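Local coordinates for extracellular matrix-binding protein ebh (PDB 4KJM) that probably binds extracellular matrix components as a staphylococcal surface adhesin built from small helical modules, at residues A[7-11]-A[41-45]; A[13-18]-A[34-38]. All blocks are in the same frame, centred on the assembly; numbering follows the deposited sequence.

Contact 1: A[7-11]-A[41-45]; sequences LQTAI and AETIL
Both methyls of Leu45 lie off one face of the Gln8 amide, each about 3 Å from its plane. Gln8 NE2 is 3.8 Å from Leu45 CD1, and Gln8 CG rests closer still, 3.5 Å from Leu45 CD2. The bend of the Gln8 chain at chi2 (-110°) lays the amide over these methyls, and the two side chains cross at a slant. Ile11 CD1 approaches the Glu42 carboxylate near its plane, from the OE2 side, at 4.0 Å from Glu42 OE2. That oxygen forms a salt bridge with Lys14, so the acid is anchored on its polar side while Glu42 CG packs 3.7 Å from the same methyl, Ile11 CD1.

The rest is apolar. With chi1 at -173°, the isobutyl end of Leu7 reaches across to helix 28-44, and its two methyls divide between partners. Leu7 CD1 sits 3.7 Å from Ala41 CB. Leu7 CD2 sits 3.7 Å from Leu45 CD2 and also reaches Ile44 CG2. The small Ala41 is gripped by two residues, since Ile11 CG2 presses on its CB at 3.4 Å. Ile11 and Leu45 point at each other tip to tip, though their modelled spacing is too short to be trusted.

Helix 55-71 adds Val58 and Leu62 against Leu7, and Ala61 against Ile44. Gln8 packs on Lys82 of the second subunit. Helix 2-11 and helix 28-44, with helix 55-71 laid against their shared apolar side, are consistent with the three-helix bundle of the FIVAR family.

Contact 2: A[13-18]-A[34-38]; sequences DKSGTL and YNQAV. With ZN (zinc ion), chain E.
Helix 14-18 and helix 34-38 run antiparallel at 175°, with their axes a wide 11.9 Å apart. Long side chains span this gap in the three-helix bundle of the FIVAR region. Tyr34 does most of the work. Its CG is anti to the backbone N (chi1 175°), and this sends the ring across to the facing helix. The hydroxyl end arrives over the backbone, with Tyr34 OH 3.4 Å from Lys14 CA. Thr17 CG2 meets the ring obliquely, 3.6 Å from Tyr34 CZ. Leu18 CD2 comes in at the ring edge, 3.8 Å from Tyr34 CE2, and also touches the Asn35 amide oxygen. One face of the ring carries Val38 CG2 from its own helix, offset toward the rim. The other methyl, Val38 CG1, lies 3.7 Å from Lys14 CD, so the lysine's aliphatic part packs while its ammonium reaches Glu42.

Ala68 and Lys69 of helix 55-71 also touch Tyr34, and Phe23 lies against Leu18 and Asn35. Thr17 bonds back to Asp13, just ahead of helix 14-18: Asp13 O accepts both Thr17 N and Thr17 OG1. Thr17 OG1 donates at 3.0 Å to Asp13 O from above the carbonyl plane, 48° out of it. The Asp13 carboxylate divides its roles: OD2 forms a salt bridge with Lys69, and OD1 binds zinc. Three waters and one outside atom complete the shell; Asp13 OD1 to zinc is 1.9 Å.

Overall arrangement
Contacts 1 and 2 lie about 10 Å apart, centre to centre, on the same side of the chain's centre. Both use helix 28-44. Their other partners, helix 2-11 and helix 14-18, follow each other in the chain and face successive parts of that long helix. The order along the chain is 7-11, 13-18, 34-38, 41-45, so contact 1 encloses contact 2, as in a hairpin. A salt bridge joins them, with Lys14 NZ 2.6 Å from Glu42 OE2. Helix 55-71 touches both contacts and completes the bundle. They probably fasten the N-terminal helices to helix 28-44 at two levels of one module. All four segments belong to the FIVAR range, and the GA module follows it in the chain.

Contact 1: A[7-11]-A[41-45]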
loop_
_atom_site.group_PDB
_atom_site.type_symbol
_atom_site.label_atom_id
_atom_site.label_comp_id
_atom_site.label_asym_id
_atom_site.label_seq_id
_atom_site.Cartn_x
_atom_site.Cartn_y
_atom_site.Cartn_z
ATOM N N LEU A 7 -3.237 3.998 15.707
ATOM C CA LEU A 7 -4.087 2.857 15.429
ATOM C C LEU A 7 -5.131 3.227 14.389
ATOM O O LEU A 7 -5.384 2.510 13.448
ATOM C CB LEU A 7 -4.766 2.384 16.733
ATOM C CG LEU A 7 -5.588 1.076 16.642
ATOM C CD1 LEU A 7 -4.757 -0.057 16.095
ATOM C CD2 LEU A 7 -6.178 0.718 17.974
ATOM N N GLN A 8 -5.721 4.402 14.564
ATOM C CA GLN A 8 -6.703 4.945 13.623
ATOM C C GLN A 8 -6.131 5.075 12.245
ATOM O O GLN A 8 -6.802 4.765 11.279
ATOM C CB GLN A 8 -7.184 6.304 14.166
ATOM C CG GLN A 8 -8.065 6.115 15.365
ATOM C CD GLN A 8 -9.465 6.463 15.005
ATOM O OE1 GLN A 8 -10.065 7.412 15.603
ATOM N NE2 GLN A 8 -9.960 5.820 13.942
ATOM N N THR A 9 -4.887 5.574 12.157
ATOM C CA THR A 9 -4.192 5.686 10.876
ATOM C C THR A 9 -4.187 4.266 10.137
ATOM O O THR A 9 -4.634 4.109 8.967
ATOM C CB THR A 9 -2.805 6.355 11.090
ATOM O OG1 THR A 9 -2.965 7.704 11.584
ATOM C CG2 THR A 9 -2.025 6.413 9.824
ATOM N N ALA A 10 -3.863 3.203 10.881
ATOM C CA ALA A 10 -4.051 1.839 10.322
ATOM C C ALA A 10 -5.518 1.388 10.017
ATOM O O ALA A 10 -5.780 0.802 8.956
ATOM C CB ALA A 10 -3.305 0.878 11.236
ATOM N N ILE A 11 -6.518 1.590 10.857
ATOM C CA ILE A 11 -7.825 1.019 10.529
ATOM C C ILE A 11 -8.473 1.767 9.310
ATOM O O ILE A 11 -9.172 1.190 8.507
ATOM C CB ILE A 11 -8.812 0.777 11.721
ATOM C CG1 ILE A 11 -9.710 1.921 11.976
ATOM C CG2 ILE A 11 -8.126 0.412 13.011
ATOM C CD1 ILE A 11 -11.086 1.731 11.398
ATOM N N ALA A 41 -8.784 -4.140 16.019
ATOM C CA ALA A 41 -8.430 -2.761 16.221
ATOM C C ALA A 41 -9.706 -1.936 16.246
ATOM O O ALA A 41 -9.812 -1.022 17.063
ATOM C CB ALA A 41 -7.550 -2.246 15.122
ATOM N N GLU A 42 -10.684 -2.272 15.362
ATOM C CA GLU A 42 -11.962 -1.541 15.301
ATOM C C GLU A 42 -12.731 -1.670 16.607
ATOM O O GLU A 42 -13.408 -0.735 17.053
ATOM C CB GLU A 42 -12.812 -1.996 14.104
ATOM C CG GLU A 42 -12.335 -1.483 12.747
ATOM C CD GLU A 42 -13.043 -2.155 11.541
ATOM O OE1 GLU A 42 -13.725 -3.190 11.711
ATOM O OE2 GLU A 42 -12.904 -1.639 10.408
ATOM N N THR A 43 -12.624 -2.832 17.224
ATOM C CA THR A 43 -13.262 -3.086 18.512
ATOM C C THR A 43 -12.720 -2.103 19.555
ATOM O O THR A 43 -13.473 -1.444 20.240
ATOM C CB THR A 43 -13.038 -4.549 18.941
ATOM O OG1 THR A 43 -13.841 -5.392 18.125
ATOM C CG2 THR A 43 -13.418 -4.769 20.447
ATOM N N ILE A 44 -11.400 -1.974 19.617
ATOM C CA ILE A 44 -10.740 -1.011 20.498
ATOM C C ILE A 44 -11.128 0.439 20.188
ATOM O O ILE A 44 -11.554 1.173 21.063
ATOM C CB ILE A 44 -9.201 -1.195 20.461
ATOM C CG1 ILE A 44 -8.852 -2.509 21.159
ATOM C CG2 ILE A 44 -8.499 -0.000 21.105
ATOM C CD1 ILE A 44 -7.488 -3.028 20.779
ATOM N N LEU A 45 -11.031 0.837 18.925
ATOM C CA LEU A 45 -11.406 2.190 18.525
ATOM C C LEU A 45 -12.887 2.447 18.796
ATOM O O LEU A 45 -13.341 3.574 18.634
ATOM C CB LEU A 45 -11.090 2.430 17.056
ATOM C CG LEU A 45 -9.612 2.245 16.727
ATOM C CD1 LEU A 45 -9.370 2.246 15.223
ATOM C CD2 LEU A 45 -8.787 3.306 17.411
#

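Contact 2: A[13-18]-A[34-38]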
loop_
_atom_site.group_PDB
_atom_site.type_symbol
_atom_site.label_atom_id
_atom_site.label_comp_id
_atom_site.label_asym_id
_atom_site.label_seq_id
_atom_site.Cartn_x
_atom_site.Cartn_y
_atom_site.Cartn_z
ATOM N N ASP A 13 -7.216 2.796 6.771
ATOM C CA ASP A 13 -6.632 2.401 5.507
ATOM C C ASP A 13 -7.123 1.066 4.950
ATOM O O ASP A 13 -6.738 0.628 3.901
ATOM C CB ASP A 13 -5.144 2.349 5.617
ATOM C CG ASP A 13 -4.500 2.291 4.300
ATOM O OD1 ASP A 13 -5.025 2.968 3.431
ATOM O OD2 ASP A 13 -3.522 1.584 4.156
ATOM N N LYS A 14 -7.974 0.464 5.736
ATOM C CA LYS A 14 -8.624 -0.774 5.502
ATOM C C LYS A 14 -9.163 -0.879 4.075
ATOM O O LYS A 14 -8.827 -1.768 3.352
ATOM C CB LYS A 14 -9.731 -0.882 6.528
ATOM C CG LYS A 14 -10.651 -2.065 6.455
ATOM C CD LYS A 14 -11.845 -1.792 7.353
ATOM C CE LYS A 14 -13.061 -2.660 7.110
ATOM N NZ LYS A 14 -13.795 -2.959 8.382
ATOM N N SER A 15 -9.992 0.058 3.683
ATOM C CA SER A 15 -10.698 -0.147 2.443
ATOM C C SER A 15 -9.753 -0.102 1.186
ATOM O O SER A 15 -9.959 -0.870 0.226
ATOM C CB SER A 15 -11.938 0.767 2.378
ATOM O OG SER A 15 -11.579 2.114 2.273
ATOM N N GLY A 16 -8.745 0.779 1.175
ATOM C CA GLY A 16 -7.824 0.848 0.075
ATOM C C GLY A 16 -6.915 -0.422 0.051
ATOM O O GLY A 16 -6.571 -0.971 -1.018
ATOM N N THR A 17 -6.597 -0.926 1.228
ATOM C CA THR A 17 -5.836 -2.155 1.308
ATOM C C THR A 17 -6.630 -3.314 0.738
ATOM O O THR A 17 -6.101 -4.111 -0.070
ATOM C CB THR A 17 -5.354 -2.446 2.755
ATOM O OG1 THR A 17 -4.544 -1.366 3.220
ATOM C CG2 THR A 17 -4.566 -3.730 2.779
ATOM N N LEU A 18 -7.898 -3.399 1.110
ATOM C CA LEU A 18 -8.692 -4.526 0.753
ATOM C C LEU A 18 -8.951 -4.516 -0.763
ATOM O O LEU A 18 -9.339 -5.523 -1.320
ATOM C CB LEU A 18 -10.016 -4.509 1.487
ATOM C CG LEU A 18 -10.004 -4.794 2.989
ATOM C CD1 LEU A 18 -11.410 -4.828 3.660
ATOM C CD2 LEU A 18 -9.219 -6.029 3.270
ATOM N N TYR A 34 -5.100 -10.309 8.230
ATOM C CA TYR A 34 -5.257 -8.845 8.111
ATOM C C TYR A 34 -6.688 -8.459 8.517
ATOM O O TYR A 34 -6.887 -7.527 9.338
ATOM C CB TYR A 34 -4.913 -8.354 6.705
ATOM C CG TYR A 34 -5.176 -6.889 6.534
ATOM C CD1 TYR A 34 -4.316 -5.944 7.125
ATOM C CD2 TYR A 34 -6.243 -6.424 5.794
ATOM C CE1 TYR A 34 -4.538 -4.575 6.964
ATOM C CE2 TYR A 34 -6.520 -5.057 5.700
ATOM C CZ TYR A 34 -5.622 -4.143 6.205
ATOM O OH TYR A 34 -5.909 -2.777 6.137
ATOM N N ASN A 35 -7.677 -9.153 7.975
ATOM C CA ASN A 35 -9.057 -8.863 8.363
ATOM C C ASN A 35 -9.295 -8.991 9.851
ATOM O O ASN A 35 -9.926 -8.146 10.451
ATOM C CB ASN A 35 -10.044 -9.820 7.670
ATOM C CG ASN A 35 -10.186 -9.535 6.181
ATOM O OD1 ASN A 35 -10.260 -8.401 5.793
ATOM N ND2 ASN A 35 -10.285 -10.580 5.377
ATOM N N GLN A 36 -8.795 -10.044 10.450
ATOM C CA GLN A 36 -8.995 -10.257 11.897
ATOM C C GLN A 36 -8.317 -9.162 12.740
ATOM O O GLN A 36 -8.898 -8.653 13.695
ATOM C CB GLN A 36 -8.471 -11.654 12.232
ATOM C CG GLN A 36 -9.379 -12.692 11.600
ATOM C CD GLN A 36 -8.827 -14.118 11.611
ATOM O OE1 GLN A 36 -9.212 -14.973 10.788
ATOM N NE2 GLN A 36 -7.954 -14.392 12.559
ATOM N N ALA A 37 -7.108 -8.735 12.323
ATOM C CA ALA A 37 -6.366 -7.652 13.032
ATOM C C ALA A 37 -7.124 -6.320 12.938
ATOM O O ALA A 37 -7.203 -5.562 13.929
ATOM C CB ALA A 37 -4.949 -7.467 12.444
ATOM N N VAL A 38 -7.644 -6.018 11.728
ATOM C CA VAL A 38 -8.426 -4.811 11.528
ATOM C C VAL A 38 -9.701 -4.831 12.405
ATOM O O VAL A 38 -9.975 -3.873 13.056
ATOM C CB VAL A 38 -8.726 -4.535 10.047
ATOM C CG1 VAL A 38 -9.589 -3.287 9.932
ATOM C CG2 VAL A 38 -7.449 -4.272 9.277
HETATM ZN ZN ZN E . -4.312 3.460 1.729
HETATM O O HOH W 1 -3.452 1.948 1.284
HETATM O O HOH W 2 -5.631 5.262 0.886
HETATM O O HOH W 3 -4.368 2.225 0.128
#